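Local coordinates for protein separin (Saccharomyces cerevisiae, PDB 5U1T) that cleaves the cohesin subunit MCD1/SCC1 at the onset of anaphase as a caspase-like cysteine protease, and is held inactive by securin for most of the cell cycle, at residues Leu137-Leu141 with Ile178-Phe182; Leu656-Asp661 with Lys902-Leu908; Ile1283-Val1289 with Phe1313-Leu1318. Residue numbers count along the deposited sequence, not the author numbering.

Contact 1 of 3, residues Leu137-Leu141 with Ile178-Phe182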
ATOM      1  N   LEU A 137      60.374   2.436 -35.152  1.00 60.60           N
ATOM      2  CA  LEU A 137      61.828   2.596 -35.226  1.00 59.70           C
ATOM      3  C   LEU A 137      62.375   1.990 -36.515  1.00 59.19           C
ATOM      4  O   LEU A 137      63.278   2.550 -37.130  1.00 64.65           O
ATOM      5  CB  LEU A 137      62.516   1.970 -34.016  1.00 54.61           C
ATOM      6  CG  LEU A 137      62.331   2.736 -32.707  1.00 53.85           C
ATOM      7  CD1 LEU A 137      63.065   2.060 -31.576  1.00 53.34           C
ATOM      8  CD2 LEU A 137      62.767   4.173 -32.835  1.00 51.91           C
ATOM      9  N   GLN A 138      61.817   0.853 -36.923  1.00 59.53           N
ATOM     10  CA  GLN A 138      62.182   0.218 -38.187  1.00 56.94           C
ATOM     11  C   GLN A 138      61.965   1.188 -39.335  1.00 61.21           C
ATOM     12  O   GLN A 138      62.847   1.361 -40.181  1.00 70.37           O
ATOM     13  CB  GLN A 138      61.369  -1.070 -38.405  1.00 58.96           C
ATOM     14  CG  GLN A 138      61.609  -1.814 -39.727  1.00 55.76           C
ATOM     15  CD  GLN A 138      63.030  -2.360 -39.872  1.00 65.70           C
ATOM     16  OE1 GLN A 138      63.767  -2.498 -38.892  1.00 59.01           O
ATOM     17  NE2 GLN A 138      63.418  -2.664 -41.111  1.00 66.11           N
ATOM     18  N   ILE A 139      60.804   1.836 -39.350  1.00 59.50           N
ATOM     19  CA  ILE A 139      60.459   2.790 -40.396  1.00 60.47           C
ATOM     20  C   ILE A 139      61.425   3.976 -40.390  1.00 62.08           C
ATOM     21  O   ILE A 139      61.958   4.334 -41.445  1.00 65.86           O
ATOM     22  CB  ILE A 139      58.993   3.276 -40.247  1.00 61.44           C
ATOM     23  CG1 ILE A 139      58.038   2.093 -40.421  1.00 61.03           C
ATOM     24  CG2 ILE A 139      58.666   4.341 -41.271  1.00 55.64           C
ATOM     25  CD1 ILE A 139      56.587   2.430 -40.239  1.00 57.66           C
ATOM     26  N   ILE A 140      61.677   4.561 -39.215  1.00 59.74           N
ATOM     27  CA  ILE A 140      62.604   5.697 -39.095  1.00 60.51           C
ATOM     28  C   ILE A 140      63.972   5.303 -39.638  1.00 67.44           C
ATOM     29  O   ILE A 140      64.683   6.091 -40.291  1.00 67.61           O
ATOM     30  CB  ILE A 140      62.745   6.174 -37.634  1.00 63.28           C
ATOM     31  CG1 ILE A 140      61.395   6.637 -37.088  1.00 60.06           C
ATOM     32  CG2 ILE A 140      63.755   7.305 -37.528  1.00 59.44           C
ATOM     33  CD1 ILE A 140      61.411   6.997 -35.626  1.00 58.78           C
ATOM     34  N   LEU A 141      64.339   4.058 -39.383  1.00 64.91           N
ATOM     35  CA  LEU A 141      65.575   3.535 -39.914  1.00 63.93           C
ATOM     36  C   LEU A 141      65.545   3.431 -41.436  1.00 66.00           C
ATOM     37  O   LEU A 141      66.413   3.972 -42.102  1.00 71.96           O
ATOM     38  CB  LEU A 141      65.862   2.176 -39.301  1.00 69.82           C
ATOM     39  CG  LEU A 141      67.257   1.691 -39.638  1.00 70.04           C
ATOM     40  CD1 LEU A 141      68.267   2.706 -39.141  1.00 67.32           C
ATOM     41  CD2 LEU A 141      67.457   0.342 -38.993  1.00 79.42           C
ATOM     42  N   ILE A 178      67.733  -3.376 -33.060  1.00 75.89           N
ATOM     43  CA  ILE A 178      67.320  -2.070 -33.563  1.00 69.33           C
ATOM     44  C   ILE A 178      68.277  -0.989 -33.056  1.00 69.60           C
ATOM     45  O   ILE A 178      68.629  -0.073 -33.793  1.00 72.50           O
ATOM     46  CB  ILE A 178      65.849  -1.763 -33.162  1.00 68.83           C
ATOM     47  CG1 ILE A 178      64.892  -2.329 -34.210  1.00 65.00           C
ATOM     48  CG2 ILE A 178      65.607  -0.283 -33.027  1.00 66.02           C
ATOM     49  CD1 ILE A 178      65.114  -1.767 -35.607  1.00 66.68           C
ATOM     50  N   VAL A 179      68.728  -1.136 -31.812  1.00 68.39           N
ATOM     51  CA  VAL A 179      69.664  -0.202 -31.191  1.00 71.97           C
ATOM     52  C   VAL A 179      71.048  -0.190 -31.860  1.00 80.84           C
ATOM     53  O   VAL A 179      71.631   0.871 -32.098  1.00 82.07           O
ATOM     54  CB  VAL A 179      69.835  -0.522 -29.695  1.00 71.52           C
ATOM     55  CG1 VAL A 179      70.900   0.365 -29.061  1.00 74.38           C
ATOM     56  CG2 VAL A 179      68.517  -0.355 -28.980  1.00 70.80           C
ATOM     57  N   LEU A 180      71.547  -1.374 -32.149  1.00 78.06           N
ATOM     58  CA  LEU A 180      72.825  -1.515 -32.775  1.00 77.65           C
ATOM     59  C   LEU A 180      72.774  -0.907 -34.134  1.00 81.20           C
ATOM     60  O   LEU A 180      73.699  -0.241 -34.554  1.00 80.84           O
ATOM     61  CB  LEU A 180      73.169  -2.977 -32.921  1.00 85.24           C
ATOM     62  CG  LEU A 180      74.455  -3.187 -33.700  1.00 89.13           C
ATOM     63  CD1 LEU A 180      75.611  -2.847 -32.787  1.00 88.63           C
ATOM     64  CD2 LEU A 180      74.558  -4.612 -34.200  1.00 83.72           C
ATOM     65  N   SER A 181      71.671  -1.108 -34.829  1.00 74.49           N
ATOM     66  CA  SER A 181      71.556  -0.561 -36.157  1.00 78.93           C
ATOM     67  C   SER A 181      71.445   0.957 -36.137  1.00 78.50           C
ATOM     68  O   SER A 181      71.876   1.615 -37.053  1.00 79.29           O
ATOM     69  CB  SER A 181      70.448  -1.240 -36.935  1.00 69.83           C
ATOM     70  OG  SER A 181      69.287  -0.475 -36.875  1.00 80.10           O
ATOM     71  N   PHE A 182      70.863   1.516 -35.096  1.00 73.38           N
ATOM     72  CA  PHE A 182      70.804   2.952 -34.982  1.00 76.32           C
ATOM     73  C   PHE A 182      72.205   3.450 -34.692  1.00 78.54           C
ATOM     74  O   PHE A 182      72.643   4.448 -35.225  1.00 77.81           O
ATOM     75  CB  PHE A 182      69.840   3.362 -33.884  1.00 79.09           C
ATOM     76  CG  PHE A 182      68.485   3.716 -34.390  1.00 74.74           C
ATOM     77  CD1 PHE A 182      67.698   2.770 -34.997  1.00 75.17           C
ATOM     78  CD2 PHE A 182      68.015   4.993 -34.287  1.00 74.48           C
ATOM     79  CE1 PHE A 182      66.462   3.085 -35.485  1.00 74.44           C
ATOM     80  CE2 PHE A 182      66.775   5.319 -34.770  1.00 72.65           C
ATOM     81  CZ  PHE A 182      65.997   4.365 -35.367  1.00 71.71           C
TER
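Two nearly parallel helices of the N-terminal helical region pack here. Helices 129-142 and 172-185 run with their local axes 22° apart and no closer than 10.8 Å, a wide spacing that is bridged by large apolar side chains, with no hydrogen bond between the segments. Helix 146-158 lies between them in sequence, and its V146 and I153 also touch F182. The key filler is F182, whose chi1 of -97° falls between the usual wells and carries the ring across the gap although its CA-CB bond points sideways. Its edge meets the backbone of the facing helix, CE1 lying 3.6 Å from L137 O, while CE1 is 4.0 Å from L141 CB and CZ is 4.3 Å from I140 CG2. L137 (m, t) places CD1 3.7 Å from I178 CG2 and CD2 4.1 Å from F182 CZ. I178, with both chi angles in m, brings CD1 to 3.6 Å from Q138 OE1. That oxygen accepts its hydrogen bond elsewhere, from the backbone of the securin chain. The securin backbone also packs on L141 and S181, and an apolar securin side chain on I178; the contact therefore borders the inhibitor. L141 adopts t, p, setting its CD2 only 2.9 Å from S181 OG, a tight apolar-polar approach. Within its own helix, S181 OG donates to I178 O at 3.2 Å.

Contact 2 of 3, residues Leu656-Asp661 with Lys902-Leu908; sequences LYMIDD and KTFLPNL
A Schellman motif closing helix 642-655 docks against the capped N-terminus of helix 905-912. Build L656 at phi/psi -96/15 and Y657, the C-prime residue, left-handed at 48/38. M658 (-89/73) then centres an inverse gamma turn, with a weak I659 N to Y657 O bond of 3.1 Å, and is also N-cap of helix 659-672. Opposite, T903 (-119/131) and F904 (-80/-1) lead into the helix from L905. Set M658 CA 4.2 Å from T903 CA, the closest backbone register. F904 N donates to Y657 O at 3.0 Å, nearly straight at 167°, and M658 CA lies 3.2 Å from K902 O as a CA-H...O contact. T903 (chi1 t) works twice: OG1 donates to L656 O at 2.7 Å and accepts from L905 N at 2.9 Å. L905 and L908 are both t, p. Y657 (chi1 m, chi2 87°) receives L908 CD2 over one ring face, 3.6 Å from the centroid and 17° off the normal, a CH-pi contact, while its CD1 is 3.7 Å from L905 CD1. Extend K902 with chi2 to chi4 all t, so that NZ forms a 2.7 Å salt bridge to D661 OD1. The result is a Schellman C-cap meeting a threonine-capped helix N-terminus.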
ATOM      1  N   LEU A 656       0.318 -16.664   3.090  1.00 53.02           N
ATOM      2  CA  LEU A 656      -0.106 -18.053   2.959  1.00 60.01           C
ATOM      3  C   LEU A 656      -0.511 -18.661   4.315  1.00 62.44           C
ATOM      4  O   LEU A 656      -0.670 -19.887   4.447  1.00 56.82           O
ATOM      5  CB  LEU A 656       0.988 -18.880   2.288  1.00 47.76           C
ATOM      6  CG  LEU A 656       1.017 -18.596   0.792  1.00 53.58           C
ATOM      7  CD1 LEU A 656       2.052 -19.436   0.073  1.00 53.22           C
ATOM      8  CD2 LEU A 656      -0.347 -18.768   0.159  1.00 47.15           C
ATOM      9  N   TYR A 657      -0.706 -17.780   5.299  1.00 59.13           N
ATOM     10  CA  TYR A 657      -1.035 -18.146   6.688  1.00 60.82           C
ATOM     11  C   TYR A 657      -0.113 -19.249   7.222  1.00 60.13           C
ATOM     12  O   TYR A 657      -0.526 -20.134   7.966  1.00 63.10           O
ATOM     13  CB  TYR A 657      -2.523 -18.538   6.820  1.00 59.62           C
ATOM     14  CG  TYR A 657      -3.448 -17.329   6.766  1.00 57.23           C
ATOM     15  CD1 TYR A 657      -3.917 -16.838   5.550  1.00 54.80           C
ATOM     16  CD2 TYR A 657      -3.824 -16.667   7.925  1.00 55.79           C
ATOM     17  CE1 TYR A 657      -4.739 -15.747   5.499  1.00 51.67           C
ATOM     18  CE2 TYR A 657      -4.652 -15.572   7.880  1.00 58.65           C
ATOM     19  CZ  TYR A 657      -5.105 -15.110   6.668  1.00 57.39           C
ATOM     20  OH  TYR A 657      -5.926 -13.996   6.628  1.00 62.54           O
ATOM     21  N   MET A 658       1.156 -19.168   6.845  1.00 62.07           N
ATOM     22  CA  MET A 658       2.152 -20.043   7.424  1.00 65.10           C
ATOM     23  C   MET A 658       2.701 -19.366   8.670  1.00 65.41           C
ATOM     24  O   MET A 658       3.823 -18.882   8.689  1.00 64.18           O
ATOM     25  CB  MET A 658       3.251 -20.355   6.423  1.00 58.71           C
ATOM     26  CG  MET A 658       2.758 -20.840   5.071  1.00 61.19           C
ATOM     27  SD  MET A 658       4.164 -21.377   4.075  1.00 68.85           S
ATOM     28  CE  MET A 658       3.420 -21.536   2.470  1.00 62.41           C
ATOM     29  N   ILE A 659       1.887 -19.332   9.716  1.00 65.65           N
ATOM     30  CA  ILE A 659       2.227 -18.537  10.882  1.00 67.17           C
ATOM     31  C   ILE A 659       3.476 -19.102  11.558  1.00 66.14           C
ATOM     32  O   ILE A 659       4.303 -18.346  12.067  1.00 65.87           O
ATOM     33  CB  ILE A 659       1.044 -18.451  11.878  1.00 62.42           C
ATOM     34  CG1 ILE A 659       0.083 -17.336  11.484  1.00 56.54           C
ATOM     35  CG2 ILE A 659       1.523 -18.069  13.242  1.00 63.33           C
ATOM     36  CD1 ILE A 659      -0.605 -17.537  10.180  1.00 64.62           C
ATOM     37  N   ASP A 660       3.619 -20.425  11.535  1.00 67.87           N
ATOM     38  CA  ASP A 660       4.821 -21.073  12.059  1.00 72.72           C
ATOM     39  C   ASP A 660       6.101 -20.412  11.536  1.00 76.68           C
ATOM     40  O   ASP A 660       6.925 -19.920  12.314  1.00 74.75           O
ATOM     41  CB  ASP A 660       4.840 -22.568  11.704  1.00 79.20           C
ATOM     42  CG  ASP A 660       4.114 -23.449  12.746  1.00 83.44           C
ATOM     43  OD1 ASP A 660       3.774 -22.959  13.856  1.00 71.07           O
ATOM     44  OD2 ASP A 660       3.907 -24.652  12.446  1.00 74.71           O
ATOM     45  N   ASP A 661       6.258 -20.389  10.217  1.00 74.96           N
ATOM     46  CA  ASP A 661       7.498 -19.888   9.634  1.00 70.16           C
ATOM     47  C   ASP A 661       7.630 -18.386   9.766  1.00 66.72           C
ATOM     48  O   ASP A 661       8.729 -17.872   9.915  1.00 71.46           O
ATOM     49  CB  ASP A 661       7.601 -20.292   8.169  1.00 69.33           C
ATOM     50  CG  ASP A 661       7.595 -21.786   7.990  1.00 73.00           C
ATOM     51  OD1 ASP A 661       8.538 -22.449   8.485  1.00 82.61           O
ATOM     52  OD2 ASP A 661       6.640 -22.298   7.368  1.00 75.49           O
ATOM     53  N   LYS A 902       1.914 -26.705   7.354  1.00 67.62           N
ATOM     54  CA  LYS A 902       2.506 -25.514   7.982  1.00 69.80           C
ATOM     55  C   LYS A 902       1.725 -24.236   7.664  1.00 67.85           C
ATOM     56  O   LYS A 902       2.144 -23.135   8.034  1.00 68.00           O
ATOM     57  CB  LYS A 902       3.980 -25.355   7.573  1.00 74.12           C
ATOM     58  CG  LYS A 902       4.977 -25.722   8.695  1.00 80.96           C
ATOM     59  CD  LYS A 902       6.444 -25.452   8.305  1.00 80.95           C
ATOM     60  CE  LYS A 902       7.394 -25.602   9.512  1.00 88.87           C
ATOM     61  NZ  LYS A 902       8.774 -25.052   9.292  1.00 82.00           N
ATOM     62  N   THR A 903       0.579 -24.416   7.004  1.00 64.31           N
ATOM     63  CA  THR A 903      -0.363 -23.352   6.701  1.00 60.50           C
ATOM     64  C   THR A 903      -1.754 -23.575   7.347  1.00 66.91           C
ATOM     65  O   THR A 903      -2.359 -24.653   7.246  1.00 61.32           O
ATOM     66  CB  THR A 903      -0.533 -23.205   5.186  1.00 61.98           C
ATOM     67  OG1 THR A 903      -1.635 -22.341   4.905  1.00 60.60           O
ATOM     68  CG2 THR A 903      -0.790 -24.545   4.544  1.00 54.12           C
ATOM     69  N   PHE A 904      -2.254 -22.533   8.006  1.00 65.59           N
ATOM     70  CA  PHE A 904      -3.608 -22.516   8.541  1.00 63.48           C
ATOM     71  C   PHE A 904      -4.625 -22.202   7.456  1.00 63.78           C
ATOM     72  O   PHE A 904      -5.819 -22.163   7.721  1.00 65.52           O
ATOM     73  CB  PHE A 904      -3.717 -21.489   9.669  1.00 59.23           C
ATOM     74  CG  PHE A 904      -5.031 -21.505  10.390  1.00 61.06           C
ATOM     75  CD1 PHE A 904      -5.380 -22.571  11.197  1.00 63.48           C
ATOM     76  CD2 PHE A 904      -5.914 -20.447  10.266  1.00 65.46           C
ATOM     77  CE1 PHE A 904      -6.584 -22.585  11.871  1.00 67.45           C
ATOM     78  CE2 PHE A 904      -7.123 -20.447  10.939  1.00 66.12           C
ATOM     79  CZ  PHE A 904      -7.460 -21.524  11.742  1.00 67.41           C
ATOM     80  N   LEU A 905      -4.155 -21.969   6.236  1.00 63.07           N
ATOM     81  CA  LEU A 905      -5.042 -21.498   5.179  1.00 64.30           C
ATOM     82  C   LEU A 905      -6.162 -22.499   4.808  1.00 61.70           C
ATOM     83  O   LEU A 905      -7.293 -22.089   4.604  1.00 63.54           O
ATOM     84  CB  LEU A 905      -4.228 -21.114   3.940  1.00 62.07           C
ATOM     85  CG  LEU A 905      -4.962 -20.357   2.837  1.00 61.05           C
ATOM     86  CD1 LEU A 905      -5.792 -19.262   3.442  1.00 57.09           C
ATOM     87  CD2 LEU A 905      -3.967 -19.768   1.871  1.00 57.75           C
ATOM     88  N   PRO A 906      -5.874 -23.808   4.719  1.00 62.17           N
ATOM     89  CA  PRO A 906      -7.058 -24.640   4.416  1.00 65.62           C
ATOM     90  C   PRO A 906      -8.075 -24.789   5.587  1.00 67.14           C
ATOM     91  O   PRO A 906      -9.276 -25.054   5.370  1.00 58.86           O
ATOM     92  CB  PRO A 906      -6.448 -25.994   4.034  1.00 57.29           C
ATOM     93  CG  PRO A 906      -5.028 -25.947   4.488  1.00 62.55           C
ATOM     94  CD  PRO A 906      -4.607 -24.531   4.510  1.00 60.00           C
ATOM     95  N   ASN A 907      -7.585 -24.605   6.813  1.00 63.19           N
ATOM     96  CA  ASN A 907      -8.437 -24.538   7.995  1.00 62.84           C
ATOM     97  C   ASN A 907      -9.197 -23.227   8.153  1.00 62.88           C
ATOM     98  O   ASN A 907     -10.311 -23.207   8.687  1.00 62.91           O
ATOM     99  CB  ASN A 907      -7.599 -24.785   9.237  1.00 62.89           C
ATOM    100  CG  ASN A 907      -7.634 -26.226   9.648  1.00 63.99           C
ATOM    101  OD1 ASN A 907      -8.548 -26.963   9.255  1.00 64.64           O
ATOM    102  ND2 ASN A 907      -6.648 -26.652  10.434  1.00 63.57           N
ATOM    103  N   LEU A 908      -8.585 -22.132   7.708  1.00 66.16           N
ATOM    104  CA  LEU A 908      -9.253 -20.841   7.691  1.00 60.16           C
ATOM    105  C   LEU A 908     -10.437 -20.910   6.744  1.00 61.25           C
ATOM    106  O   LEU A 908     -11.532 -20.438   7.068  1.00 60.52           O
ATOM    107  CB  LEU A 908      -8.287 -19.744   7.279  1.00 61.03           C
ATOM    108  CG  LEU A 908      -8.791 -18.307   7.352  1.00 61.57           C
ATOM    109  CD1 LEU A 908      -9.393 -18.044   8.699  1.00 65.47           C
ATOM    110  CD2 LEU A 908      -7.626 -17.397   7.128  1.00 61.15           C
TER

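Contact 3 of 3, residues Ile1283-Val1289 with Phe1313-Leu1318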
ATOM      1  N   ILE A1283     -49.956 -31.900  36.176  1.00 53.30           N
ATOM      2  CA  ILE A1283     -49.216 -30.713  35.742  1.00 54.24           C
ATOM      3  C   ILE A1283     -50.055 -29.454  35.906  1.00 51.72           C
ATOM      4  O   ILE A1283     -51.119 -29.346  35.327  1.00 51.28           O
ATOM      5  CB  ILE A1283     -48.789 -30.801  34.277  1.00 51.38           C
ATOM      6  CG1 ILE A1283     -47.855 -31.968  34.074  1.00 45.42           C
ATOM      7  CG2 ILE A1283     -48.115 -29.533  33.840  1.00 48.36           C
ATOM      8  CD1 ILE A1283     -47.709 -32.305  32.624  1.00 51.35           C
ATOM      9  N   LYS A1284     -49.567 -28.493  36.677  1.00 54.52           N
ATOM     10  CA  LYS A1284     -50.307 -27.258  36.867  1.00 53.73           C
ATOM     11  C   LYS A1284     -49.809 -26.181  35.901  1.00 58.25           C
ATOM     12  O   LYS A1284     -48.608 -26.003  35.717  1.00 62.02           O
ATOM     13  CB  LYS A1284     -50.210 -26.802  38.330  1.00 60.95           C
ATOM     14  CG  LYS A1284     -50.825 -27.818  39.358  1.00 66.21           C
ATOM     15  CD  LYS A1284     -52.355 -27.632  39.629  1.00 65.25           C
ATOM     16  CE  LYS A1284     -52.889 -28.654  40.672  1.00 69.68           C
ATOM     17  NZ  LYS A1284     -54.120 -28.221  41.480  1.00 73.82           N
ATOM     18  N   VAL A1285     -50.753 -25.502  35.257  1.00 52.32           N
ATOM     19  CA  VAL A1285     -50.472 -24.471  34.262  1.00 52.98           C
ATOM     20  C   VAL A1285     -50.322 -23.115  34.934  1.00 52.50           C
ATOM     21  O   VAL A1285     -50.984 -22.850  35.914  1.00 62.72           O
ATOM     22  CB  VAL A1285     -51.605 -24.415  33.212  1.00 51.54           C
ATOM     23  CG1 VAL A1285     -51.506 -23.195  32.387  1.00 50.56           C
ATOM     24  CG2 VAL A1285     -51.565 -25.630  32.322  1.00 50.63           C
ATOM     25  N   GLU A1286     -49.441 -22.266  34.429  1.00 58.31           N
ATOM     26  CA  GLU A1286     -49.260 -20.914  34.975  1.00 55.88           C
ATOM     27  C   GLU A1286     -50.529 -20.050  34.921  1.00 58.52           C
ATOM     28  O   GLU A1286     -51.375 -20.226  34.045  1.00 58.41           O
ATOM     29  CB  GLU A1286     -48.127 -20.216  34.227  1.00 56.71           C
ATOM     30  CG  GLU A1286     -46.758 -20.495  34.795  1.00 63.50           C
ATOM     31  CD  GLU A1286     -46.287 -19.380  35.713  1.00 63.96           C
ATOM     32  OE1 GLU A1286     -46.458 -18.185  35.351  1.00 62.72           O
ATOM     33  OE2 GLU A1286     -45.743 -19.697  36.796  1.00 70.27           O
ATOM     34  N   ASP A1287     -50.651 -19.109  35.849  1.00 56.90           N
ATOM     35  CA  ASP A1287     -51.865 -18.304  35.945  1.00 56.67           C
ATOM     36  C   ASP A1287     -52.156 -17.508  34.684  1.00 61.07           C
ATOM     37  O   ASP A1287     -53.323 -17.381  34.293  1.00 63.84           O
ATOM     38  CB  ASP A1287     -51.792 -17.327  37.117  1.00 60.32           C
ATOM     39  CG  ASP A1287     -52.074 -17.980  38.440  1.00 60.12           C
ATOM     40  OD1 ASP A1287     -52.430 -19.173  38.453  1.00 65.24           O
ATOM     41  OD2 ASP A1287     -51.937 -17.302  39.473  1.00 56.79           O
ATOM     42  N   TRP A1288     -51.116 -16.968  34.049  1.00 55.75           N
ATOM     43  CA  TRP A1288     -51.343 -16.048  32.946  1.00 55.25           C
ATOM     44  C   TRP A1288     -51.934 -16.791  31.768  1.00 53.69           C
ATOM     45  O   TRP A1288     -52.564 -16.181  30.912  1.00 56.36           O
ATOM     46  CB  TRP A1288     -50.058 -15.329  32.534  1.00 51.77           C
ATOM     47  CG  TRP A1288     -49.017 -16.209  31.916  1.00 52.54           C
ATOM     48  CD1 TRP A1288     -48.007 -16.836  32.570  1.00 54.06           C
ATOM     49  CD2 TRP A1288     -48.880 -16.566  30.526  1.00 50.60           C
ATOM     50  NE1 TRP A1288     -47.245 -17.558  31.684  1.00 52.67           N
ATOM     51  CE2 TRP A1288     -47.757 -17.413  30.423  1.00 51.86           C
ATOM     52  CE3 TRP A1288     -49.592 -16.248  29.361  1.00 51.23           C
ATOM     53  CZ2 TRP A1288     -47.319 -17.947  29.202  1.00 49.13           C
ATOM     54  CZ3 TRP A1288     -49.157 -16.789  28.141  1.00 54.29           C
ATOM     55  CH2 TRP A1288     -48.034 -17.630  28.079  1.00 53.08           C
ATOM     56  N   VAL A1289     -51.740 -18.105  31.726  1.00 50.83           N
ATOM     57  CA  VAL A1289     -52.335 -18.932  30.676  1.00 53.22           C
ATOM     58  C   VAL A1289     -53.830 -19.115  30.933  1.00 57.54           C
ATOM     59  O   VAL A1289     -54.653 -19.012  30.017  1.00 51.90           O
ATOM     60  CB  VAL A1289     -51.661 -20.311  30.588  1.00 48.90           C
ATOM     61  CG1 VAL A1289     -52.369 -21.213  29.575  1.00 46.43           C
ATOM     62  CG2 VAL A1289     -50.169 -20.161  30.253  1.00 55.35           C
ATOM     63  N   PHE A1313     -53.503 -24.897  23.045  1.00 47.23           N
ATOM     64  CA  PHE A1313     -52.348 -24.359  23.711  1.00 47.66           C
ATOM     65  C   PHE A1313     -52.139 -25.051  25.049  1.00 50.33           C
ATOM     66  O   PHE A1313     -51.030 -25.499  25.360  1.00 51.57           O
ATOM     67  CB  PHE A1313     -52.497 -22.845  23.890  1.00 51.31           C
ATOM     68  CG  PHE A1313     -51.323 -22.210  24.551  1.00 50.56           C
ATOM     69  CD1 PHE A1313     -50.057 -22.306  23.974  1.00 55.63           C
ATOM     70  CD2 PHE A1313     -51.468 -21.533  25.744  1.00 47.48           C
ATOM     71  CE1 PHE A1313     -48.949 -21.732  24.582  1.00 53.67           C
ATOM     72  CE2 PHE A1313     -50.374 -20.950  26.361  1.00 55.85           C
ATOM     73  CZ  PHE A1313     -49.106 -21.055  25.782  1.00 56.83           C
ATOM     74  N   VAL A1314     -53.215 -25.156  25.832  1.00 48.46           N
ATOM     75  CA  VAL A1314     -53.124 -25.760  27.150  1.00 49.49           C
ATOM     76  C   VAL A1314     -52.843 -27.276  27.052  1.00 51.55           C
ATOM     77  O   VAL A1314     -51.965 -27.801  27.746  1.00 49.13           O
ATOM     78  CB  VAL A1314     -54.403 -25.484  27.970  1.00 53.14           C
ATOM     79  CG1 VAL A1314     -54.262 -26.037  29.371  1.00 46.86           C
ATOM     80  CG2 VAL A1314     -54.642 -23.982  28.034  1.00 48.29           C
ATOM     81  N   LEU A1315     -53.569 -27.963  26.179  1.00 47.31           N
ATOM     82  CA  LEU A1315     -53.285 -29.360  25.907  1.00 44.47           C
ATOM     83  C   LEU A1315     -51.820 -29.553  25.519  1.00 47.21           C
ATOM     84  O   LEU A1315     -51.170 -30.502  25.955  1.00 47.21           O
ATOM     85  CB  LEU A1315     -54.193 -29.888  24.800  1.00 45.16           C
ATOM     86  CG  LEU A1315     -55.691 -29.902  25.075  1.00 49.14           C
ATOM     87  CD1 LEU A1315     -56.435 -30.643  23.989  1.00 49.17           C
ATOM     88  CD2 LEU A1315     -55.965 -30.510  26.420  1.00 54.17           C
ATOM     89  N   ASP A1316     -51.296 -28.637  24.708  1.00 49.71           N
ATOM     90  CA  ASP A1316     -49.904 -28.709  24.309  1.00 47.52           C
ATOM     91  C   ASP A1316     -48.987 -28.567  25.524  1.00 47.94           C
ATOM     92  O   ASP A1316     -48.053 -29.336  25.666  1.00 51.62           O
ATOM     93  CB  ASP A1316     -49.579 -27.657  23.257  1.00 51.84           C
ATOM     94  CG  ASP A1316     -49.897 -28.114  21.850  1.00 49.64           C
ATOM     95  OD1 ASP A1316     -50.215 -29.298  21.647  1.00 48.42           O
ATOM     96  OD2 ASP A1316     -49.811 -27.285  20.928  1.00 58.13           O
ATOM     97  N   ILE A1317     -49.248 -27.612  26.410  1.00 46.76           N
ATOM     98  CA  ILE A1317     -48.426 -27.473  27.610  1.00 42.24           C
ATOM     99  C   ILE A1317     -48.368 -28.784  28.383  1.00 53.52           C
ATOM    100  O   ILE A1317     -47.292 -29.235  28.780  1.00 60.24           O
ATOM    101  CB  ILE A1317     -48.945 -26.391  28.568  1.00 54.55           C
ATOM    102  CG1 ILE A1317     -49.011 -25.018  27.880  1.00 49.06           C
ATOM    103  CG2 ILE A1317     -48.084 -26.356  29.839  1.00 51.04           C
ATOM    104  CD1 ILE A1317     -49.382 -23.854  28.812  1.00 50.19           C
ATOM    105  N   LEU A1318     -49.517 -29.410  28.583  1.00 51.46           N
ATOM    106  CA  LEU A1318     -49.553 -30.669  29.303  1.00 49.49           C
ATOM    107  C   LEU A1318     -48.866 -31.777  28.523  1.00 48.81           C
ATOM    108  O   LEU A1318     -48.184 -32.608  29.108  1.00 52.68           O
ATOM    109  CB  LEU A1318     -50.996 -31.056  29.613  1.00 48.67           C
ATOM    110  CG  LEU A1318     -51.771 -29.942  30.305  1.00 49.07           C
ATOM    111  CD1 LEU A1318     -53.240 -30.326  30.438  1.00 55.32           C
ATOM    112  CD2 LEU A1318     -51.146 -29.635  31.656  1.00 51.59           C
TER
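V1289 overlaps three side chains of helix 1303-1320 at once: its CG1 lies 3.8 Å from F1313 CE2 and 3.9 Å from V1314 CG2, while its CG2 is 4.0 Å from I1317 CD1. With chi1 at t, its two methyls straddle the junction of these residues. The contacted residues F1313, V1314, I1317 and L1318 follow the i, i+1, i+4, i+5 spacing of a single helix face, whereas the other segment reaches that face by a change of backbone. From I1283 to E1286 the chain is extended, with psi between 122° and 152°, so the CA-CB bonds of I1283 and V1285 point toward the helix and that of K1284 away. E1286 is the N-cap, and helix 1287-1294 then brings V1289 round to the same side. V1285 CG2 sits 4.0 Å from V1314 CG1 and 4.1 Å from L1318 CD2, and V1285 CG1 is 4.2 Å from I1317 CD1. At the other end, I1283 CB is 3.7 Å from L1318 CD2, the end of L1318 (m, t) swinging nearer than its sideways CA-CB bond suggests. W1288, in p, adds a lighter touch, CH2 to F1313 CZ at 4.3 Å, and its NE1 bonds to P963 O. No hydrogen bond crosses the interface; the packing is apolar, inside the C50 peptidase family region but away from C1497, the probable catalytic cysteine. Around it, the extended 1283-1286 run pairs by backbone bonds with S964 and L966, D1287 makes a salt bridge to K1259 of helix 1252-1269, and W1288 rests on R1157 and T1159 of strand 1157-1163.

How the contacts relate
All three contacts are largely buried, yet they share no helix and follow one another along the chain. Contacts 1 and 3 lie on opposite sides of its centre, their own centres about 138 Å apart; contact 2 falls between in sequence, about 84 Å from contact 1 and 55 Å from contact 3, centre to centre. Contacts 1 and 3 have no hydrogen bond across their segments and rest mainly on apolar side chains, one joining the last turn of helix 129-142 to the middle of helix 172-185, the other a helix and an extended run entering a helix. Contact 2 joins helix ends and so recruits backbone hydrogen bonding and a salt bridge from the exposed K902 to the buried D661. Only contact 1 touches securin; contact 3 alone belongs to the C50 peptidase region.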